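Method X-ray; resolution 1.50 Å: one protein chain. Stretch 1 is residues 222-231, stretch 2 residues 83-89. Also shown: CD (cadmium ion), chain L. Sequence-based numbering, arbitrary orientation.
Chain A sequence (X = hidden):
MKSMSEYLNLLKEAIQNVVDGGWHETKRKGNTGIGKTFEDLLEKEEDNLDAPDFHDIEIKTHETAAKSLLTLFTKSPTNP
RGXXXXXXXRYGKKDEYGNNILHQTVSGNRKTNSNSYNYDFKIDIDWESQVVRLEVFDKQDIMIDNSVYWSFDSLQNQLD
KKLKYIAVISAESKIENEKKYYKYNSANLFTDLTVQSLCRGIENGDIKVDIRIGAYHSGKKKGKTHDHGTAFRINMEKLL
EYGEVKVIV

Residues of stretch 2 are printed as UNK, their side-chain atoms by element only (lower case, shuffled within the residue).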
ATOM      1  N   LYS A 222      20.203  -1.707  23.025  1.00 23.48           N
ATOM      2  CA  LYS A 222      19.871  -0.357  23.471  1.00 23.27           C
ATOM      3  C   LYS A 222      20.566   0.723  22.638  1.00 21.64           C
ATOM      4  O   LYS A 222      21.770   0.670  22.396  1.00 20.91           O
ATOM      5  CB  LYS A 222      20.171  -0.219  24.997  1.00 23.31           C
ATOM      6  CG  LYS A 222      20.868   1.073  25.441  1.00 27.12           C
ATOM      7  CD  LYS A 222      21.077   1.129  26.966  1.00 29.84           C
ATOM      8  CE  LYS A 222      21.002   2.579  27.454  1.00 32.25           C
ATOM      9  NZ  LYS A 222      21.757   2.852  28.715  1.00 34.42           N
ATOM     10  N   GLY A 223      19.783   1.679  22.154  1.00 19.40           N
ATOM     11  CA  GLY A 223      20.314   2.803  21.410  1.00 19.19           C
ATOM     12  C   GLY A 223      20.483   2.526  19.921  1.00 18.88           C
ATOM     13  O   GLY A 223      20.758   3.441  19.155  1.00 19.28           O
ATOM     14  N   LYS A 224      20.277   1.283  19.499  1.00 17.78           N
ATOM     15  CA  LYS A 224      20.505   0.922  18.099  1.00 17.04           C
ATOM     16  C   LYS A 224      19.230   0.973  17.296  1.00 16.74           C
ATOM     17  O   LYS A 224      18.124   0.966  17.837  1.00 16.83           O
ATOM     18  CB  LYS A 224      21.057  -0.481  18.001  1.00 16.75           C
ATOM     19  CG  LYS A 224      22.397  -0.643  18.726  1.00 19.08           C
ATOM     20  CD  LYS A 224      23.428  -1.406  17.891  1.00 25.59           C
ATOM     21  CE  LYS A 224      24.720  -1.626  18.688  1.00 28.44           C
ATOM     22  NZ  LYS A 224      25.049  -3.077  18.898  1.00 31.30           N
ATOM     23  N   THR A 225      19.362   0.992  15.963  1.00 15.71           N
ATOM     24  CA  THR A 225      18.220   1.183  15.079  1.00 15.31           C
ATOM     25  C   THR A 225      17.140   0.092  15.177  1.00 14.83           C
ATOM     26  O   THR A 225      17.432  -1.097  15.152  1.00 14.76           O
ATOM     27  CB  THR A 225      18.750   1.282  13.659  1.00 15.64           C
ATOM     28  OG1 THR A 225      19.659   2.391  13.598  1.00 17.07           O
ATOM     29  CG2 THR A 225      17.657   1.572  12.649  1.00 16.91           C
ATOM     30  N   HIS A 226      15.895   0.541  15.308  1.00 14.82           N
ATOM     31  CA  HIS A 226      14.740  -0.344  15.313  1.00 16.10           C
ATOM     32  C   HIS A 226      13.841   0.130  14.180  1.00 15.23           C
ATOM     33  O   HIS A 226      13.182   1.145  14.279  1.00 15.79           O
ATOM     34  CB  HIS A 226      14.038  -0.262  16.672  1.00 17.04           C
ATOM     35  CG  HIS A 226      12.806  -1.106  16.777  1.00 18.32           C
ATOM     36  ND1 HIS A 226      11.845  -0.873  17.736  1.00 22.31           N
ATOM     37  CD2 HIS A 226      12.402  -2.208  16.092  1.00 22.79           C
ATOM     38  CE1 HIS A 226      10.869  -1.760  17.600  1.00 23.70           C
ATOM     39  NE2 HIS A 226      11.181  -2.580  16.607  1.00 23.46           N
ATOM     40  N   ASP A 227      13.814  -0.611  13.087  1.00 16.89           N
ATOM     41  CA  ASP A 227      13.139  -0.157  11.877  1.00 19.15           C
ATOM     42  C   ASP A 227      12.502  -1.366  11.202  1.00 20.66           C
ATOM     43  O   ASP A 227      13.201  -2.328  10.946  1.00 23.13           O
ATOM     44  CB  ASP A 227      14.217   0.448  10.971  1.00 19.84           C
ATOM     45  CG  ASP A 227      13.684   0.960   9.611  1.00 20.66           C
ATOM     46  OD1 ASP A 227      12.493   1.204   9.456  1.00 21.84           O
ATOM     47  OD2 ASP A 227      14.438   1.136   8.632  1.00 28.94           O
ATOM     48  N   HIS A 228      11.201  -1.327  10.917  1.00 23.19           N
ATOM     49  CA  HIS A 228      10.536  -2.437  10.211  1.00 24.78           C
ATOM     50  C   HIS A 228      10.473  -2.219   8.691  1.00 24.46           C
ATOM     51  O   HIS A 228       9.936  -3.066   7.967  1.00 26.19           O
ATOM     52  CB  HIS A 228       9.160  -2.737  10.849  1.00 25.88           C
ATOM     53  CG  HIS A 228       9.258  -3.242  12.263  1.00 29.56           C
ATOM     54  ND1 HIS A 228       8.518  -2.724  13.306  1.00 35.79           N
ATOM     55  CD2 HIS A 228      10.049  -4.198  12.807  1.00 32.03           C
ATOM     56  CE1 HIS A 228       8.840  -3.344  14.427  1.00 34.27           C
ATOM     57  NE2 HIS A 228       9.764  -4.248  14.153  1.00 34.26           N
ATOM     58  N   GLY A 229      11.058  -1.120   8.210  1.00 23.46           N
ATOM     59  CA  GLY A 229      11.114  -0.815   6.795  1.00 22.17           C
ATOM     60  C   GLY A 229      10.274   0.411   6.504  1.00 20.31           C
ATOM     61  O   GLY A 229       9.170   0.556   6.967  1.00 21.92           O
ATOM     62  N   THR A 230      10.802   1.257   5.658  1.00 18.88           N
ATOM     63  CA  THR A 230      10.065   2.417   5.176  1.00 17.29           C
ATOM     64  C   THR A 230       8.842   1.964   4.370  1.00 15.71           C
ATOM     65  O   THR A 230       8.958   1.108   3.500  1.00 15.03           O
ATOM     66  CB  THR A 230      11.010   3.231   4.315  1.00 18.87           C
ATOM     67  OG1 THR A 230      12.050   3.729   5.196  1.00 20.77           O
ATOM     68  CG2 THR A 230      10.337   4.425   3.689  1.00 18.37           C
ATOM     69  N   ALA A 231       7.688   2.506   4.678  1.00 14.39           N
ATOM     70  CA  ALA A 231       6.440   1.983   4.129  1.00 13.07           C
ATOM     71  C   ALA A 231       6.026   2.866   2.933  1.00 13.18           C
ATOM     72  O   ALA A 231       6.000   4.082   3.036  1.00 15.08           O
ATOM     73  CB  ALA A 231       5.364   1.945   5.175  1.00 14.18           C
ATOM     74  N   UNK A  83      21.792   3.172   5.646  1.00 17.53           N
ATOM     75  CA  UNK A  83      21.108   4.436   5.431  1.00 15.55           C
ATOM     76  C   UNK A  83      20.143   4.809   6.570  1.00 15.08           C
ATOM     77  O   UNK A  83      20.111   5.962   6.970  1.00 15.07           O
ATOM     78  c   UNK A  83      20.355   4.412   4.154  1.00 15.01           C
ATOM     79  N   UNK A  84      19.350   3.854   7.069  1.00 15.82           N
ATOM     80  CA  UNK A  84      18.314   4.234   8.042  1.00 16.28           C
ATOM     81  C   UNK A  84      18.916   4.685   9.369  1.00 15.31           C
ATOM     82  O   UNK A  84      18.458   5.654   9.984  1.00 14.15           O
ATOM     83  c   UNK A  84      17.150   3.189   8.087  1.00 18.78           C
ATOM     84  c   UNK A  84      16.092   3.415   6.920  1.00 22.80           C
ATOM     85  o   UNK A  84      16.174   4.373   6.122  1.00 28.09           O
ATOM     86  n   UNK A  84      15.107   2.534   6.840  1.00 28.09           N
ATOM     87  N   UNK A  85      20.038   4.093   9.763  1.00 14.04           N
ATOM     88  CA  UNK A  85      20.806   4.544  10.907  1.00 13.96           C
ATOM     89  C   UNK A  85      21.394   5.937  10.725  1.00 13.61           C
ATOM     90  O   UNK A  85      21.335   6.771  11.611  1.00 14.10           O
ATOM     91  c   UNK A  85      21.910   3.546  11.246  1.00 15.36           C
ATOM     92  c   UNK A  85      22.695   3.964  12.492  1.00 14.62           C
ATOM     93  o   UNK A  85      21.313   2.251  11.499  1.00 15.79           O
ATOM     94  N   UNK A  86      21.957   6.213   9.536  1.00 13.94           N
ATOM     95  CA  UNK A  86      22.437   7.575   9.279  1.00 15.20           C
ATOM     96  C   UNK A  86      21.318   8.590   9.371  1.00 13.88           C
ATOM     97  O   UNK A  86      21.467   9.668   9.934  1.00 14.83           O
ATOM     98  c   UNK A  86      23.705   9.054   7.625  1.00 16.03           C
ATOM     99  c   UNK A  86      23.117   7.687   7.922  1.00 14.69           C
ATOM    100  c   UNK A  86      22.341   9.457   5.327  1.00 18.88           C
ATOM    101  s   UNK A  86      22.517  10.241   6.877  1.00 16.73           S
ATOM    102  N   UNK A  87      20.168   8.261   8.787  1.00 13.27           N
ATOM    103  CA  UNK A  87      19.079   9.207   8.723  1.00 13.33           C
ATOM    104  C   UNK A  87      18.595   9.562  10.110  1.00 14.00           C
ATOM    105  O   UNK A  87      18.349  10.721  10.432  1.00 14.14           O
ATOM    106  c   UNK A  87      18.265   9.904   5.727  1.00 15.58           C
ATOM    107  c   UNK A  87      16.925   7.776   5.803  1.00 13.99           C
ATOM    108  c   UNK A  87      18.114   8.545   6.402  1.00 13.39           C
ATOM    109  c   UNK A  87      17.915   8.674   7.902  1.00 13.92           C
ATOM    110  N   UNK A  88      18.450   8.569  10.967  1.00 13.05           N
ATOM    111  CA  UNK A  88      17.929   8.869  12.284  1.00 13.83           C
ATOM    112  C   UNK A  88      18.922   9.679  13.117  1.00 12.42           C
ATOM    113  O   UNK A  88      18.530  10.649  13.761  1.00 12.80           O
ATOM    114  c   UNK A  88      19.514   4.964  16.056  1.00 15.38           C
ATOM    115  c   UNK A  88      17.441   7.587  12.987  1.00 15.18           C
ATOM    116  n   UNK A  88      19.116   5.901  16.924  1.00 14.88           N
ATOM    117  n   UNK A  88      18.913   4.801  14.883  1.00 17.88           N
ATOM    118  c   UNK A  88      17.825   5.576  14.435  1.00 16.73           C
ATOM    119  n   UNK A  88      20.566   4.217  16.362  1.00 17.72           N
ATOM    120  c   UNK A  88      18.440   6.789  13.689  1.00 18.00           C
ATOM    121  N   UNK A  89      20.195   9.265  13.062  1.00 13.07           N
ATOM    122  CA  UNK A  89      21.200   9.901  13.900  1.00 12.03           C
ATOM    123  C   UNK A  89      21.495  11.320  13.390  1.00 12.24           C
ATOM    124  O   UNK A  89      21.602  12.251  14.181  1.00 15.19           O
ATOM    125  c   UNK A  89      22.388   8.010  15.017  1.00 12.90           C
ATOM    126  c   UNK A  89      22.465   9.102  13.964  1.00 11.86           C
ATOM    127  n   UNK A  89      23.150   6.955  14.874  1.00 18.36           N
ATOM    128  o   UNK A  89      21.590   8.134  15.908  1.00 18.23           O
TER
HETATM  129 CD    CD L 912      10.240  -4.664  16.257  0.80 45.50          CD
HETATM  130  O   HOH W   1      22.280   1.811  15.308  1.00 26.18           O

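Position 83 carries a single side-chain carbon, which is out of reach of stretch 1; a lone CB identifies Ala-83, whose carbonyl O accepts the backbone N of position 87 at 2.9 Å in the helix.

Position 84 has two carbons, the second bearing one oxygen and one nitrogen. The elements separate this amide from a carboxylate, and the nitrogen is the atom directed at Asp-227. The residue is Asn-84. Its ND2 donates to Asp-227 OD2 in a very short hydrogen bond of 2.4 Å, and ND2 also lies 3.7 Å from Thr-230 OG1.

At position 85 a single carbon carries one oxygen and one further carbon, a branched hydroxyl side chain; the oxygen faces the hydroxyl of Thr-225. This is Thr-85, whose OG1 is hydrogen-bonded to Thr-225 OG1 at 2.7 Å. Either hydroxyl could be the donor.

Position 86 shows an unbranched chain of two carbons, a sulfur and a terminal carbon. This thioether is Met-86; its CA-to-CB bond points away from stretch 1, and the side chain makes no contact there.

Four carbons forked at the second, with no heteroatom, occupy position 87. They fit Leu-87, a buried residue whose side chain does not reach stretch 1.

Position 88 extends through three carbons to a nitrogen and then a carbon with two more nitrogens, a guanidinium that reaches Thr-225 and Gly-223. In Arg-88, NE donates to Thr-225 OG1 at 2.8 Å, with that oxygen near the guanidinium plane at its edge, while NH2 donates to Gly-223 O at 2.9 Å. NH2 also donates to water 1 at 3.1 Å, and the same water accepts from Thr-225 N, also at 3.1 Å. NH1 is satisfied elsewhere in the structure.

Position 89 repeats the two-carbon amide of one oxygen and one nitrogen, but makes no contact with stretch 1. It is Asn-89, exposed and outside the contact.

The contact is small, burying 293 Å², and its direct hydrogen bonds all use helix side chains. Thr-225 stands at its center, its OG1 shared by Thr-85 and Arg-88. Asp-227 uses both carboxylate oxygens: OD2 takes the amide of Asn-84, whereas OD1 accepts Gly-229 N at 3.0 Å, bracing the following turn. Between Thr-225 and Asp-227, the CA-to-CB bond of His-226 points away from the helix, and its NE2 binds cadmium at 2.3 Å, together with His-228 NE2 at 2.2 Å.

Stretch 2, residues 83-89: ANTMLRN
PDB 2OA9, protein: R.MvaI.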